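Local structure of catalase-3 (Neurospora crassa, 4AJ9) at residues G620-S632 with E646-I658. The protein breaks hydrogen peroxide down to water and oxygen with a heme cofactor, as a long-chain catalase thought to protect cells from peroxide damage. Residues are numbered along the deposited sequence; the frame is centred on the assembly and turned at random.
Sequences GYRWGKPVAAVGS and EAGVYAGAQDEVI
Strands 627-630 and 649-652 pair in parallel, V627 beside V649 and V630 beside G652, at one margin of the six-stranded parallel sheet in the C-terminal domain; the strand axes run 4.7 Å apart at 7°. The ladder is direct evidence: V627 N donates to G648 O, V627 O accepts from Y650 N, and A629 N reaches Y650 O, each at 2.9 Å. Beyond them the link from G652 N to A629 O is weak, and a water donates to A629 O and G631 O and accepts a weak bond from G652 N; G631 N then donates to G652 O at 2.8 Å. On the V627 and V649 face, the CG2 methyls of these valines meet, and V649 CG2 also lies near the edge of the Y621 ring. With CG anti to its backbone N (chi1 175°), Y621 sends its hydroxyl out to the type II turn 646-649 that leads into strand 649-652, where OH gives a very short 2.5 Å hydrogen bond to E646 OE1. That oxygen lies in the ring plane, the carboxylate turned 81° from it, while OE2 is taken by E643 N. Exchanging Y621 for a phenylalanine would probably leave E646 OE1 without this donor and the turn 646-649 less firmly tied to helix 612-622. On the other face, V657 of the following helix sets CG1 on A628 CB (3.7 Å) and CG2 on V630 CG2 (4.0 Å), and P626 CB meets the Y650 ring at its edge. The strands form a beta-alpha-beta unit through helix 634-639. Strand 587-590 bonds to the far side of 627-630, leaving 649-652 outermost within the chain, while helix 544-557 packs against Q654 and I658.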
ATOM      1  N   GLY C 620      42.038   3.787 -25.292  1.00  6.92           N
ATOM      2  CA  GLY C 620      42.119   2.383 -25.642  1.00 11.74           C
ATOM      3  C   GLY C 620      43.477   1.836 -25.255  1.00  9.33           C
ATOM      4  O   GLY C 620      43.584   0.781 -24.621  1.00  7.96           O
ATOM      5  N   TYR C 621      44.524   2.573 -25.612  1.00  8.67           N
ATOM      6  CA  TYR C 621      45.873   2.140 -25.258  1.00 11.85           C
ATOM      7  C   TYR C 621      46.100   2.114 -23.750  1.00 11.18           C
ATOM      8  O   TYR C 621      46.575   1.115 -23.215  1.00 13.40           O
ATOM      9  CB  TYR C 621      46.941   2.993 -25.929  1.00  9.97           C
ATOM     10  CG  TYR C 621      48.337   2.625 -25.473  1.00  9.60           C
ATOM     11  CD1 TYR C 621      49.046   1.585 -26.080  1.00 15.10           C
ATOM     12  CD2 TYR C 621      48.941   3.305 -24.430  1.00 11.38           C
ATOM     13  CE1 TYR C 621      50.327   1.245 -25.653  1.00 13.73           C
ATOM     14  CE2 TYR C 621      50.208   2.971 -23.999  1.00 20.09           C
ATOM     15  CZ  TYR C 621      50.898   1.949 -24.609  1.00 19.09           C
ATOM     16  OH  TYR C 621      52.161   1.645 -24.150  1.00 15.48           O
ATOM     17  N   ARG C 622      45.768   3.205 -23.063  1.00  8.96           N
ATOM     18  CA  ARG C 622      46.035   3.285 -21.631  1.00  9.39           C
ATOM     19  C   ARG C 622      45.233   2.293 -20.790  1.00 10.00           C
ATOM     20  O   ARG C 622      45.656   1.907 -19.708  1.00 11.13           O
ATOM     21  CB  ARG C 622      45.790   4.698 -21.111  1.00 11.56           C
ATOM     22  CG  ARG C 622      47.052   5.360 -20.612  1.00 27.53           C
ATOM     23  CD  ARG C 622      47.682   6.234 -21.661  1.00 21.45           C
ATOM     24  NE  ARG C 622      47.171   7.592 -21.564  1.00 29.09           N
ATOM     25  CZ  ARG C 622      47.923   8.690 -21.537  1.00 23.67           C
ATOM     26  NH1 ARG C 622      49.247   8.614 -21.595  1.00 31.43           N
ATOM     27  NH2 ARG C 622      47.334   9.873 -21.442  1.00 10.66           N
ATOM     28  N   TRP C 623      44.062   1.913 -21.283  1.00  8.34           N
ATOM     29  CA  TRP C 623      43.197   0.978 -20.583  1.00 13.53           C
ATOM     30  C   TRP C 623      43.526  -0.475 -20.931  1.00  9.31           C
ATOM     31  O   TRP C 623      42.788  -1.397 -20.566  1.00 14.45           O
ATOM     32  CB  TRP C 623      41.740   1.305 -20.909  1.00  8.96           C
ATOM     33  CG  TRP C 623      41.349   2.668 -20.406  1.00  7.86           C
ATOM     34  CD1 TRP C 623      41.992   3.400 -19.451  1.00 10.76           C
ATOM     35  CD2 TRP C 623      40.232   3.453 -20.831  1.00  7.94           C
ATOM     36  NE1 TRP C 623      41.337   4.595 -19.246  1.00  8.86           N
ATOM     37  CE2 TRP C 623      40.255   4.652 -20.086  1.00 10.53           C
ATOM     38  CE3 TRP C 623      39.211   3.257 -21.770  1.00  6.01           C
ATOM     39  CZ2 TRP C 623      39.294   5.655 -20.250  1.00  6.59           C
ATOM     40  CZ3 TRP C 623      38.260   4.261 -21.940  1.00  5.76           C
ATOM     41  CH2 TRP C 623      38.305   5.438 -21.173  1.00  5.71           C
ATOM     42  N   GLY C 624      44.641  -0.671 -21.631  1.00 11.57           N
ATOM     43  CA  GLY C 624      45.167  -1.999 -21.910  1.00 11.43           C
ATOM     44  C   GLY C 624      44.530  -2.787 -23.048  1.00 11.39           C
ATOM     45  O   GLY C 624      44.750  -3.994 -23.161  1.00 12.34           O
ATOM     46  N   LYS C 625      43.751  -2.120 -23.893  1.00  9.99           N
ATOM     47  CA  LYS C 625      43.083  -2.793 -25.007  1.00  4.99           C
ATOM     48  C   LYS C 625      44.049  -3.090 -26.154  1.00 11.39           C
ATOM     49  O   LYS C 625      45.035  -2.372 -26.348  1.00 12.44           O
ATOM     50  CB  LYS C 625      41.929  -1.936 -25.554  1.00  6.29           C
ATOM     51  CG  LYS C 625      40.898  -1.519 -24.536  1.00  7.12           C
ATOM     52  CD  LYS C 625      39.791  -0.674 -25.173  1.00  7.59           C
ATOM     53  CE  LYS C 625      38.870  -0.081 -24.116  1.00  6.06           C
ATOM     54  NZ  LYS C 625      38.204  -1.178 -23.341  1.00  9.65           N
ATOM     55  N   PRO C 626      43.769  -4.152 -26.918  1.00  7.62           N
ATOM     56  CA  PRO C 626      44.438  -4.305 -28.215  1.00 13.39           C
ATOM     57  C   PRO C 626      44.149  -3.069 -29.055  1.00 12.37           C
ATOM     58  O   PRO C 626      42.978  -2.733 -29.228  1.00 11.07           O
ATOM     59  CB  PRO C 626      43.727  -5.504 -28.847  1.00  8.77           C
ATOM     60  CG  PRO C 626      43.039  -6.199 -27.734  1.00 11.44           C
ATOM     61  CD  PRO C 626      42.773  -5.205 -26.659  1.00  8.50           C
ATOM     62  N   VAL C 627      45.186  -2.389 -29.538  1.00 10.72           N
ATOM     63  CA  VAL C 627      44.997  -1.282 -30.466  1.00  9.76           C
ATOM     64  C   VAL C 627      45.796  -1.529 -31.741  1.00 15.95           C
ATOM     65  O   VAL C 627      46.783  -2.272 -31.740  1.00 10.38           O
ATOM     66  CB  VAL C 627      45.365   0.080 -29.842  1.00 11.18           C
ATOM     67  CG1 VAL C 627      44.512   0.339 -28.585  1.00 10.12           C
ATOM     68  CG2 VAL C 627      46.859   0.141 -29.506  1.00 11.14           C
ATOM     69  N   ALA C 628      45.366  -0.921 -32.837  1.00 12.66           N
ATOM     70  CA  ALA C 628      45.992  -1.215 -34.120  1.00 16.04           C
ATOM     71  C   ALA C 628      45.804  -0.115 -35.151  1.00 20.16           C
ATOM     72  O   ALA C 628      45.031   0.815 -34.954  1.00 14.22           O
ATOM     73  CB  ALA C 628      45.477  -2.536 -34.663  1.00 17.38           C
ATOM     74  N   ALA C 629      46.521  -0.237 -36.260  1.00 11.19           N
ATOM     75  CA  ALA C 629      46.433   0.742 -37.330  1.00 11.90           C
ATOM     76  C   ALA C 629      46.870   0.089 -38.636  1.00 19.37           C
ATOM     77  O   ALA C 629      47.907  -0.581 -38.690  1.00 13.86           O
ATOM     78  CB  ALA C 629      47.301   1.948 -37.008  1.00 15.28           C
ATOM     79  N   VAL C 630      46.061   0.264 -39.677  1.00 16.79           N
ATOM     80  CA  VAL C 630      46.359  -0.321 -40.982  1.00 18.31           C
ATOM     81  C   VAL C 630      47.170   0.626 -41.859  1.00 16.51           C
ATOM     82  O   VAL C 630      46.855   1.811 -41.974  1.00 15.54           O
ATOM     83  CB  VAL C 630      45.079  -0.720 -41.736  1.00 17.04           C
ATOM     84  CG1 VAL C 630      45.433  -1.495 -42.998  1.00 14.98           C
ATOM     85  CG2 VAL C 630      44.190  -1.554 -40.845  1.00 10.05           C
ATOM     86  N   GLY C 631      48.222   0.090 -42.466  1.00 25.55           N
ATOM     87  CA  GLY C 631      49.059   0.846 -43.375  1.00 26.92           C
ATOM     88  C   GLY C 631      49.488   2.197 -42.843  1.00 21.05           C
ATOM     89  O   GLY C 631      50.089   2.305 -41.772  1.00 19.40           O
ATOM     90  N   SER C 632      49.178   3.239 -43.603  1.00 16.43           N
ATOM     91  CA  SER C 632      49.610   4.590 -43.265  1.00 22.18           C
ATOM     92  C   SER C 632      49.044   5.070 -41.931  1.00 26.35           C
ATOM     93  O   SER C 632      49.596   5.978 -41.316  1.00 16.14           O
ATOM     94  CB  SER C 632      49.221   5.566 -44.374  1.00 22.52           C
ATOM     95  OG  SER C 632      47.813   5.614 -44.538  1.00 20.92           O
ATOM     96  N   GLU C 646      54.901  -2.787 -29.593  1.00 28.35           N
ATOM     97  CA  GLU C 646      54.512  -3.128 -28.229  1.00 22.08           C
ATOM     98  C   GLU C 646      53.537  -4.303 -28.212  1.00 20.01           C
ATOM     99  O   GLU C 646      52.849  -4.576 -29.202  1.00 15.44           O
ATOM    100  CB  GLU C 646      53.871  -1.929 -27.532  1.00 21.24           C
ATOM    101  CG  GLU C 646      54.814  -0.783 -27.274  1.00 30.10           C
ATOM    102  CD  GLU C 646      54.155   0.335 -26.502  1.00 29.86           C
ATOM    103  OE1 GLU C 646      53.341   0.033 -25.600  1.00 20.59           O
ATOM    104  OE2 GLU C 646      54.454   1.515 -26.793  1.00 34.61           O
ATOM    105  N   ALA C 647      53.483  -4.995 -27.083  1.00 15.87           N
ATOM    106  CA  ALA C 647      52.493  -6.041 -26.893  1.00 19.86           C
ATOM    107  C   ALA C 647      51.105  -5.406 -26.976  1.00 14.71           C
ATOM    108  O   ALA C 647      50.867  -4.360 -26.377  1.00 14.89           O
ATOM    109  CB  ALA C 647      52.691  -6.716 -25.547  1.00 27.22           C
ATOM    110  N   GLY C 648      50.210  -6.021 -27.743  1.00 14.71           N
ATOM    111  CA  GLY C 648      48.849  -5.530 -27.862  1.00 14.88           C
ATOM    112  C   GLY C 648      48.722  -4.375 -28.829  1.00 12.22           C
ATOM    113  O   GLY C 648      47.669  -3.739 -28.909  1.00 13.20           O
ATOM    114  N   VAL C 649      49.802  -4.086 -29.554  1.00 14.68           N
ATOM    115  CA  VAL C 649      49.774  -3.047 -30.579  1.00 13.13           C
ATOM    116  C   VAL C 649      50.066  -3.689 -31.925  1.00 15.97           C
ATOM    117  O   VAL C 649      51.056  -4.397 -32.071  1.00 18.80           O
ATOM    118  CB  VAL C 649      50.798  -1.926 -30.304  1.00 14.57           C
ATOM    119  CG1 VAL C 649      50.768  -0.904 -31.437  1.00 14.28           C
ATOM    120  CG2 VAL C 649      50.513  -1.253 -28.955  1.00 12.35           C
ATOM    121  N   TYR C 650      49.193  -3.459 -32.902  1.00  9.26           N
ATOM    122  CA  TYR C 650      49.329  -4.123 -34.185  1.00  9.73           C
ATOM    123  C   TYR C 650      49.355  -3.120 -35.322  1.00 18.69           C
ATOM    124  O   TYR C 650      48.467  -2.283 -35.449  1.00 22.61           O
ATOM    125  CB  TYR C 650      48.197  -5.128 -34.380  1.00 12.44           C
ATOM    126  CG  TYR C 650      48.034  -6.015 -33.182  1.00 12.84           C
ATOM    127  CD1 TYR C 650      48.820  -7.150 -33.021  1.00 15.57           C
ATOM    128  CD2 TYR C 650      47.129  -5.696 -32.184  1.00 10.05           C
ATOM    129  CE1 TYR C 650      48.683  -7.953 -31.909  1.00 15.88           C
ATOM    130  CE2 TYR C 650      46.989  -6.485 -31.071  1.00 13.89           C
ATOM    131  CZ  TYR C 650      47.764  -7.611 -30.935  1.00 15.88           C
ATOM    132  OH  TYR C 650      47.612  -8.400 -29.815  1.00 14.43           O
ATOM    133  N   ALA C 651      50.386  -3.212 -36.150  1.00 18.66           N
ATOM    134  CA  ALA C 651      50.524  -2.314 -37.283  1.00  9.72           C
ATOM    135  C   ALA C 651      50.966  -3.133 -38.473  1.00 22.77           C
ATOM    136  O   ALA C 651      51.765  -4.054 -38.333  1.00 24.89           O
ATOM    137  CB  ALA C 651      51.540  -1.218 -36.972  1.00 19.37           C
ATOM    138  N   GLY C 652      50.436  -2.804 -39.640  1.00 26.15           N
ATOM    139  CA  GLY C 652      50.770  -3.523 -40.853  1.00 28.81           C
ATOM    140  C   GLY C 652      49.610  -3.493 -41.822  1.00 20.84           C
ATOM    141  O   GLY C 652      48.771  -2.591 -41.769  1.00 16.38           O
ATOM    142  N   ALA C 653      49.561  -4.486 -42.702  1.00 19.38           N
ATOM    143  CA  ALA C 653      48.492  -4.594 -43.685  1.00 16.91           C
ATOM    144  C   ALA C 653      47.218  -5.129 -43.040  1.00 15.29           C
ATOM    145  O   ALA C 653      47.263  -5.717 -41.957  1.00 15.33           O
ATOM    146  CB  ALA C 653      48.925  -5.499 -44.839  1.00 21.76           C
ATOM    147  N   GLN C 654      46.089  -4.938 -43.718  1.00 17.24           N
ATOM    148  CA  GLN C 654      44.789  -5.327 -43.172  1.00 24.99           C
ATOM    149  C   GLN C 654      44.802  -6.751 -42.629  1.00 24.96           C
ATOM    150  O   GLN C 654      44.343  -7.001 -41.517  1.00 17.63           O
ATOM    151  CB  GLN C 654      43.683  -5.173 -44.219  1.00 15.30           C
ATOM    152  CG  GLN C 654      42.339  -5.741 -43.777  1.00 31.25           C
ATOM    153  CD  GLN C 654      41.227  -5.481 -44.779  1.00 29.30           C
ATOM    154  OE1 GLN C 654      40.993  -4.340 -45.182  1.00 41.91           O
ATOM    155  NE2 GLN C 654      40.535  -6.540 -45.184  1.00 33.92           N
ATOM    156  N   ASP C 655      45.336  -7.681 -43.414  1.00 22.87           N
ATOM    157  CA  ASP C 655      45.380  -9.080 -43.005  1.00 22.24           C
ATOM    158  C   ASP C 655      46.074  -9.274 -41.659  1.00 19.81           C
ATOM    159  O   ASP C 655      45.561  -9.989 -40.799  1.00 16.40           O
ATOM    160  CB  ASP C 655      46.038  -9.949 -44.086  1.00 38.02           C
ATOM    161  CG  ASP C 655      47.262  -9.291 -44.700  1.00 44.04           C
ATOM    162  OD1 ASP C 655      48.374  -9.455 -44.147  1.00 48.39           O
ATOM    163  OD2 ASP C 655      47.112  -8.611 -45.737  1.00 59.66           O
ATOM    164  N   GLU C 656      47.233  -8.641 -41.478  1.00 15.86           N
ATOM    165  CA  GLU C 656      48.008  -8.814 -40.250  1.00 20.25           C
ATOM    166  C   GLU C 656      47.285  -8.220 -39.048  1.00 22.66           C
ATOM    167  O   GLU C 656      47.235  -8.828 -37.984  1.00 13.18           O
ATOM    168  CB  GLU C 656      49.386  -8.152 -40.358  1.00 27.18           C
ATOM    169  CG  GLU C 656      50.027  -8.201 -41.731  1.00 41.83           C
ATOM    170  CD  GLU C 656      51.195  -7.235 -41.847  1.00 36.34           C
ATOM    171  OE1 GLU C 656      51.909  -7.040 -40.838  1.00 50.93           O
ATOM    172  OE2 GLU C 656      51.385  -6.658 -42.939  1.00 32.68           O
ATOM    173  N   VAL C 657      46.757  -7.013 -39.227  1.00 22.14           N
ATOM    174  CA  VAL C 657      46.041  -6.298 -38.172  1.00 14.21           C
ATOM    175  C   VAL C 657      44.860  -7.104 -37.644  1.00 15.29           C
ATOM    176  O   VAL C 657      44.654  -7.205 -36.429  1.00 15.49           O
ATOM    177  CB  VAL C 657      45.534  -4.938 -38.689  1.00 20.74           C
ATOM    178  CG1 VAL C 657      44.495  -4.349 -37.744  1.00 21.25           C
ATOM    179  CG2 VAL C 657      46.700  -3.990 -38.891  1.00 17.27           C
ATOM    180  N   ILE C 658      44.078  -7.662 -38.561  1.00 17.23           N
ATOM    181  CA  ILE C 658      42.946  -8.503 -38.194  1.00 13.46           C
ATOM    182  C   ILE C 658      43.417  -9.688 -37.358  1.00 15.03           C
ATOM    183  O   ILE C 658      42.872  -9.960 -36.281  1.00 13.83           O
ATOM    184  CB  ILE C 658      42.196  -8.995 -39.448  1.00 15.53           C
ATOM    185  CG1 ILE C 658      41.514  -7.816 -40.150  1.00 18.05           C
ATOM    186  CG2 ILE C 658      41.189 -10.067 -39.087  1.00 25.25           C
ATOM    187  CD1 ILE C 658      41.066  -8.110 -41.571  1.00 21.14           C
TER
HETATM  188  O   HOH W   1      50.510   0.278 -39.789  1.00 22.27           O